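Local coordinates for protein sulfurtransferase (Azotobacter vinelandii, PDB 1E0C) that probably catalyses the transfer of sulfur from thiosulfate to cyanide by way of an enzyme-bound persulfide, at residues Thr118-Leu121 with Arg125-Ser128; Lys252-Ala255 with Glu260-Asn263; Trp100-Asp103 with Arg109-Tyr112. One frame throughout, in Å; residues are numbered along the deposited sequence.

How the contacts relate
Contact 3 comes first along the chain: after helix 93-104 a short connection leads into strand 110-113, and Tyr110 closes this loop back onto the helix, tying helix to parallel sheet in the first rhodanese-like domain. The chain then enters helix 116-122, and contact 1 closes the turn after it, where Trp120 holds the segment that leaves the helix. Contact 2 follows in the second rhodanese-like domain, joining the segment around Tyr254, which follows on from strand 251-253, to helix 257-261. The three loops run in series and none encloses or crosses another. Contacts 1 and 2 lie about 34 Å apart, centre to centre, whereas contacts 2 and 3 touch between the domains, through Ala255 and Trp100.

Contact 1 (Thr118-Leu121 with Arg125-Ser128); sequences TAWL and RPLS
At the C-terminal end of helix 116-122 in the first rhodanese-like domain, the chain turns back and lays residues 125-127 against the indole of Trp120. The backbone fixes the return first: Arg125 N donates to Trp120 O over 3.2 Å, with an N-H...O angle of 164°. The indole adds a second bond from the same residue. Its NE1 gives its hydrogen to Pro126 O at 2.7 Å; the oxygen lies close to the ring plane, while NE1 sits above the plane of the carbonyl, 37° out of it. With CG of Trp120 swung away from its own backbone N (chi1 -170°), the ring reaches along the departing chain. One face of it receives Arg125 CB, 3.4 Å from the centroid of the five-membered ring, in a CH-pi contact over the pyrrole part. Arg125 CD continues across the six-membered part, 3.8 Å from Trp120 CE3. This is the loop that follows helix 116-122 of the rhodanese-like alpha/beta fold, with helix 151-157 the next helix in the chain, and here one tryptophan holds the loop through its backbone O and its indole NE1. The arginine's polar end turns to other partners, a salt bridge from NE to Glu123 and a hydrogen bond from NH1 to Gln17 of helix 13-17. Beside the indole, Leu121 CD2 meets Leu127 CD1 at 3.6 Å, the two side chains crossing at about a right angle, and both leucines also touch Arg35 of helix 33-38. The other methyl of Leu127, CD2, rests obliquely against Trp120 CD1 at 3.9 Å.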
loop_
_atom_site.group_PDB
_atom_site.type_symbol
_atom_site.label_atom_id
_atom_site.label_comp_id
_atom_site.label_asym_id
_atom_site.label_seq_id
_atom_site.Cartn_x
_atom_site.Cartn_y
_atom_site.Cartn_z
ATOM N N THR A 118 0.946 7.450 -13.607
ATOM C CA THR A 118 0.835 8.893 -13.833
ATOM C C THR A 118 2.199 9.463 -14.224
ATOM O O THR A 118 2.304 10.143 -15.244
ATOM C CB THR A 118 0.343 9.599 -12.553
ATOM O OG1 THR A 118 -0.756 8.834 -12.030
ATOM C CG2 THR A 118 -0.149 11.007 -12.870
ATOM N N ALA A 119 3.229 9.129 -13.464
ATOM C CA ALA A 119 4.576 9.628 -13.745
ATOM C C ALA A 119 5.139 9.001 -15.016
ATOM O O ALA A 119 5.780 9.673 -15.827
ATOM C CB ALA A 119 5.485 9.351 -12.552
ATOM N N TRP A 120 4.875 7.716 -15.215
ATOM C CA TRP A 120 5.285 7.021 -16.433
ATOM C C TRP A 120 4.704 7.716 -17.664
ATOM O O TRP A 120 5.441 8.036 -18.602
ATOM C CB TRP A 120 4.795 5.564 -16.399
ATOM C CG TRP A 120 5.367 4.697 -17.484
ATOM C CD1 TRP A 120 4.801 4.426 -18.697
ATOM C CD2 TRP A 120 6.588 3.952 -17.431
ATOM N NE1 TRP A 120 5.619 3.576 -19.412
ATOM C CE2 TRP A 120 6.702 3.248 -18.649
ATOM C CE3 TRP A 120 7.601 3.806 -16.476
ATOM C CZ2 TRP A 120 7.802 2.444 -18.935
ATOM C CZ3 TRP A 120 8.678 2.992 -16.751
ATOM C CH2 TRP A 120 8.776 2.320 -17.986
ATOM N N LEU A 121 3.397 7.969 -17.651
ATOM C CA LEU A 121 2.750 8.618 -18.789
ATOM C C LEU A 121 3.214 10.064 -18.949
ATOM O O LEU A 121 3.361 10.558 -20.075
ATOM C CB LEU A 121 1.237 8.588 -18.666
ATOM C CG LEU A 121 0.535 7.225 -18.696
ATOM C CD1 LEU A 121 -0.895 7.368 -18.193
ATOM C CD2 LEU A 121 0.548 6.652 -20.107
ATOM N N ARG A 125 6.574 7.439 -21.502
ATOM C CA ARG A 125 7.351 6.202 -21.600
ATOM C C ARG A 125 6.553 5.114 -22.295
ATOM O O ARG A 125 5.358 5.288 -22.559
ATOM C CB ARG A 125 7.903 5.815 -20.233
ATOM C CG ARG A 125 8.914 6.868 -19.741
ATOM C CD ARG A 125 9.321 6.629 -18.301
ATOM N NE ARG A 125 10.284 7.625 -17.839
ATOM C CZ ARG A 125 11.593 7.584 -18.042
ATOM N NH1 ARG A 125 12.146 6.571 -18.694
ATOM N NH2 ARG A 125 12.369 8.571 -17.582
ATOM N N PRO A 126 7.232 4.080 -22.761
ATOM C CA PRO A 126 6.598 3.078 -23.608
ATOM C C PRO A 126 5.431 2.389 -22.916
ATOM O O PRO A 126 5.465 2.161 -21.707
ATOM C CB PRO A 126 7.707 2.090 -23.927
ATOM C CG PRO A 126 8.983 2.774 -23.606
ATOM C CD PRO A 126 8.664 3.791 -22.538
ATOM N N LEU A 127 4.408 2.063 -23.698
ATOM C CA LEU A 127 3.267 1.304 -23.194
ATOM C C LEU A 127 3.131 -0.003 -23.979
ATOM O O LEU A 127 3.567 -0.108 -25.125
ATOM C CB LEU A 127 1.979 2.110 -23.304
ATOM C CG LEU A 127 1.870 3.334 -22.385
ATOM C CD1 LEU A 127 0.569 4.077 -22.644
ATOM C CD2 LEU A 127 1.962 2.904 -20.925
ATOM N N SER A 128 2.485 -0.972 -23.351
ATOM C CA SER A 128 2.208 -2.251 -24.002
ATOM C C SER A 128 0.749 -2.640 -23.793
ATOM O O SER A 128 0.160 -2.336 -22.757
ATOM C CB SER A 128 3.136 -3.331 -23.467
ATOM O OG SER A 128 2.830 -4.613 -24.002
#

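Contact 2 (Lys252-Ala255 with Glu260-Asn263)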
loop_
_atom_site.group_PDB
_atom_site.type_symbol
_atom_site.label_atom_id
_atom_site.label_comp_id
_atom_site.label_asym_id
_atom_site.label_seq_id
_atom_site.Cartn_x
_atom_site.Cartn_y
_atom_site.Cartn_z
ATOM N N LYS A 252 2.915 -0.740 10.843
ATOM C CA LYS A 252 1.838 -1.712 10.683
ATOM C C LYS A 252 0.689 -1.065 9.918
ATOM O O LYS A 252 0.364 0.104 10.116
ATOM C CB LYS A 252 1.314 -2.232 12.024
ATOM C CG LYS A 252 2.308 -3.108 12.778
ATOM C CD LYS A 252 1.720 -3.562 14.106
ATOM C CE LYS A 252 2.750 -4.357 14.903
ATOM N NZ LYS A 252 2.925 -5.726 14.340
ATOM N N GLY A 253 0.002 -1.897 9.131
ATOM C CA GLY A 253 -1.234 -1.415 8.495
ATOM C C GLY A 253 -2.409 -1.962 9.326
ATOM O O GLY A 253 -2.416 -3.159 9.632
ATOM N N TYR A 254 -3.266 -1.089 9.826
ATOM C CA TYR A 254 -4.459 -1.552 10.550
ATOM C C TYR A 254 -5.527 -1.874 9.492
ATOM O O TYR A 254 -6.255 -0.996 9.039
ATOM C CB TYR A 254 -4.971 -0.513 11.537
ATOM C CG TYR A 254 -6.352 -0.818 12.084
ATOM C CD1 TYR A 254 -6.733 -2.125 12.368
ATOM C CD2 TYR A 254 -7.262 0.197 12.337
ATOM C CE1 TYR A 254 -7.999 -2.413 12.846
ATOM C CE2 TYR A 254 -8.530 -0.077 12.819
ATOM C CZ TYR A 254 -8.883 -1.391 13.081
ATOM O OH TYR A 254 -10.151 -1.670 13.551
ATOM N N ALA A 255 -5.434 -3.103 8.978
ATOM C CA ALA A 255 -6.244 -3.498 7.825
ATOM C C ALA A 255 -7.732 -3.355 8.051
ATOM O O ALA A 255 -8.482 -2.956 7.150
ATOM C CB ALA A 255 -5.872 -4.929 7.445
ATOM N N GLU A 260 -14.005 -1.316 10.231
ATOM C CA GLU A 260 -14.113 -2.099 11.443
ATOM C C GLU A 260 -14.249 -1.206 12.680
ATOM O O GLU A 260 -15.230 -1.344 13.411
ATOM C CB GLU A 260 -12.920 -3.033 11.635
ATOM C CG GLU A 260 -12.969 -3.768 12.978
ATOM C CD GLU A 260 -11.772 -4.667 13.181
ATOM O OE1 GLU A 260 -10.630 -4.190 12.998
ATOM O OE2 GLU A 260 -11.956 -5.844 13.559
ATOM N N TRP A 261 -13.303 -0.295 12.890
ATOM C CA TRP A 261 -13.257 0.517 14.106
ATOM C C TRP A 261 -14.500 1.365 14.295
ATOM O O TRP A 261 -15.013 1.497 15.424
ATOM C CB TRP A 261 -12.017 1.431 14.117
ATOM C CG TRP A 261 -11.652 1.978 15.469
ATOM C CD1 TRP A 261 -12.153 3.102 16.071
ATOM C CD2 TRP A 261 -10.656 1.460 16.357
ATOM N NE1 TRP A 261 -11.532 3.305 17.284
ATOM C CE2 TRP A 261 -10.618 2.301 17.488
ATOM C CE3 TRP A 261 -9.810 0.352 16.321
ATOM C CZ2 TRP A 261 -9.747 2.069 18.549
ATOM C CZ3 TRP A 261 -8.939 0.122 17.367
ATOM C CH2 TRP A 261 -8.929 0.980 18.485
ATOM N N GLY A 262 -15.050 1.910 13.218
ATOM C CA GLY A 262 -16.210 2.785 13.313
ATOM C C GLY A 262 -17.496 2.009 13.582
ATOM O O GLY A 262 -18.535 2.607 13.841
ATOM N N ASN A 263 -17.434 0.686 13.472
ATOM C CA ASN A 263 -18.629 -0.136 13.626
ATOM C C ASN A 263 -18.538 -1.092 14.803
ATOM O O ASN A 263 -19.553 -1.693 15.190
ATOM C CB ASN A 263 -18.881 -0.922 12.330
ATOM C CG ASN A 263 -19.422 -0.044 11.220
ATOM O OD1 ASN A 263 -20.405 0.670 11.397
ATOM N ND2 ASN A 263 -18.744 -0.036 10.074
#
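Tyr254 pushes its phenol end into the corner between Glu260 and Trp261, two consecutive residues of helix 257-261. Its hydroxyl donates to the carboxylate: Tyr254 OH lies 2.6 Å from Glu260 OE1, which it meets on the anti side, 30° out of the carboxylate plane. Ring and carboxylate planes are only slightly turned from each other, and OE1 also comes within 3.2 Å of Tyr254 CE1, near the ring plane. Glu260 reaches this position with an extended chain, its CG opposite the backbone N about the first bond (chi1 175°). OE2 of the same carboxylate forms a salt bridge with Arg151 of helix 151-157, so the two oxygens have separate partners, and the arginine would be expected to favour the ionised form of the acid. Tyr254 also meets the indole obliquely: its CE2 is 3.8 Å from Trp261 CE3, and the hydroxyl oxygen Tyr254 OH lies in the indole plane, 3.4 Å from that same CE3. The two ring planes stand 83° apart. A phenylalanine here in place of the tyrosine would probably keep much of this ring packing but leave Glu260 OE1 without its hydroxyl donor and the carboxylate less firmly set. Leu154 touches both aromatic rings, and Trp261 NE1 is bonded to Pro268 O. Tyr254 is itself the centre of an inverse gamma turn, placed between strand 251-253, outermost in the parallel sheet, and helix 257-261: a strand-to-helix connection of the second rhodanese-like alpha/beta domain.

Contact 3 (Trp100-Asp103 with Arg109-Tyr112); sequences WLLD and RYHY
Tyr110 lies against helix 93-104 with two successive residues, Leu102 and Asp103, holding its ring and its hydroxyl. They belong to the beta-alpha-beta unit made by strand 83-87, helix 93-104 and strand 110-113 in the first rhodanese-like domain, and the tyrosine springs from the second strand to meet the helix. Leu102 CD1 packs 3.6 Å from Tyr110 CB and meets the ring obliquely, 3.8 Å from Tyr110 CD2; the two side chains slide past each other in opposite directions. With its CG between the backbone N and the carbonyl carbon (chi1 53°), Tyr110 sends its ring along the helix surface until the hydroxyl reaches Asp103. There Tyr110 OH donates to Asp103 OD1 over 2.6 Å, on the syn side and 17° out of the carboxylate plane. The next shell sets these groups in place. Tyr84 of strand 83-87 touches both Leu102 and Tyr110, and Ile99, one turn earlier on the helix, adds to the packing on the tyrosine. One carboxylate spans two tyrosines, the second of them in the other domain: Asp103 OD2 is hydrogen-bonded to Tyr240 OH of helix 235-245.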
loop_
_atom_site.group_PDB
_atom_site.type_symbol
_atom_site.label_atom_id
_atom_site.label_comp_id
_atom_site.label_asym_id
_atom_site.label_seq_id
_atom_site.Cartn_x
_atom_site.Cartn_y
_atom_site.Cartn_z
ATOM N N TRP A 100 2.128 -3.874 1.214
ATOM C CA TRP A 100 1.806 -4.439 2.541
ATOM C C TRP A 100 1.514 -5.929 2.397
ATOM O O TRP A 100 1.992 -6.741 3.190
ATOM C CB TRP A 100 0.646 -3.663 3.155
ATOM C CG TRP A 100 -0.097 -4.398 4.226
ATOM C CD1 TRP A 100 0.285 -4.615 5.515
ATOM C CD2 TRP A 100 -1.377 -5.034 4.071
ATOM N NE1 TRP A 100 -0.681 -5.332 6.181
ATOM C CE2 TRP A 100 -1.713 -5.597 5.314
ATOM C CE3 TRP A 100 -2.268 -5.161 3.001
ATOM C CZ2 TRP A 100 -2.894 -6.309 5.514
ATOM C CZ3 TRP A 100 -3.451 -5.845 3.202
ATOM C CH2 TRP A 100 -3.755 -6.412 4.450
ATOM N N LEU A 101 0.856 -6.337 1.301
ATOM C CA LEU A 101 0.639 -7.775 1.086
ATOM C C LEU A 101 1.949 -8.507 0.856
ATOM O O LEU A 101 2.138 -9.650 1.276
ATOM C CB LEU A 101 -0.334 -8.027 -0.061
ATOM C CG LEU A 101 -1.820 -7.796 0.223
ATOM C CD1 LEU A 101 -2.640 -8.050 -1.038
ATOM C CD2 LEU A 101 -2.304 -8.708 1.355
ATOM N N LEU A 102 2.898 -7.873 0.158
ATOM C CA LEU A 102 4.217 -8.482 -0.002
ATOM C C LEU A 102 4.889 -8.692 1.345
ATOM O O LEU A 102 5.524 -9.720 1.588
ATOM C CB LEU A 102 5.092 -7.616 -0.904
ATOM C CG LEU A 102 4.704 -7.574 -2.389
ATOM C CD1 LEU A 102 5.664 -6.640 -3.123
ATOM C CD2 LEU A 102 4.783 -8.979 -2.996
ATOM N N ASP A 103 4.699 -7.746 2.282
ATOM C CA ASP A 103 5.232 -7.984 3.629
ATOM C C ASP A 103 4.484 -9.138 4.303
ATOM O O ASP A 103 5.095 -9.961 4.978
ATOM C CB ASP A 103 5.069 -6.723 4.490
ATOM C CG ASP A 103 6.077 -5.656 4.079
ATOM O OD1 ASP A 103 7.126 -6.033 3.524
ATOM O OD2 ASP A 103 5.785 -4.473 4.339
ATOM N N ARG A 109 12.220 -8.416 -1.315
ATOM C CA ARG A 109 12.666 -7.479 -2.345
ATOM C C ARG A 109 11.542 -6.901 -3.159
ATOM O O ARG A 109 10.819 -7.599 -3.868
ATOM C CB ARG A 109 13.722 -8.192 -3.227
ATOM C CG ARG A 109 14.831 -8.702 -2.313
ATOM C CD ARG A 109 15.948 -9.434 -3.019
ATOM N NE ARG A 109 17.124 -9.500 -2.147
ATOM C CZ ARG A 109 18.073 -10.420 -2.199
ATOM N NH1 ARG A 109 18.025 -11.385 -3.107
ATOM N NH2 ARG A 109 19.092 -10.372 -1.349
ATOM N N TYR A 110 11.358 -5.581 -3.041
ATOM C CA TYR A 110 10.323 -4.897 -3.793
ATOM C C TYR A 110 10.576 -3.393 -3.847
ATOM O O TYR A 110 11.368 -2.824 -3.098
ATOM C CB TYR A 110 8.925 -5.163 -3.248
ATOM C CG TYR A 110 8.767 -4.874 -1.771
ATOM C CD1 TYR A 110 8.778 -3.570 -1.296
ATOM C CD2 TYR A 110 8.598 -5.911 -0.864
ATOM C CE1 TYR A 110 8.636 -3.314 0.056
ATOM C CE2 TYR A 110 8.457 -5.662 0.493
ATOM C CZ TYR A 110 8.466 -4.356 0.939
ATOM O OH TYR A 110 8.331 -4.092 2.286
ATOM N N HIS A 111 9.961 -2.777 -4.846
ATOM C CA HIS A 111 10.083 -1.349 -5.087
ATOM C C HIS A 111 8.723 -0.775 -5.460
ATOM O O HIS A 111 7.875 -1.472 -6.023
ATOM C CB HIS A 111 11.052 -1.075 -6.264
ATOM C CG HIS A 111 12.422 -1.617 -5.988
ATOM N ND1 HIS A 111 13.374 -0.900 -5.300
ATOM C CD2 HIS A 111 12.950 -2.845 -6.218
ATOM C CE1 HIS A 111 14.451 -1.656 -5.127
ATOM N NE2 HIS A 111 14.211 -2.842 -5.659
ATOM N N TYR A 112 8.554 0.505 -5.167
ATOM C CA TYR A 112 7.400 1.261 -5.596
ATOM C C TYR A 112 7.828 2.215 -6.719
ATOM O O TYR A 112 8.861 2.873 -6.586
ATOM C CB TYR A 112 6.847 2.130 -4.449
ATOM C CG TYR A 112 5.806 3.117 -4.928
ATOM C CD1 TYR A 112 4.664 2.670 -5.573
ATOM C CD2 TYR A 112 5.960 4.490 -4.743
ATOM C CE1 TYR A 112 3.689 3.534 -6.013
ATOM C CE2 TYR A 112 4.986 5.368 -5.180
ATOM C CZ TYR A 112 3.857 4.893 -5.817
ATOM O OH TYR A 112 2.891 5.753 -6.271
#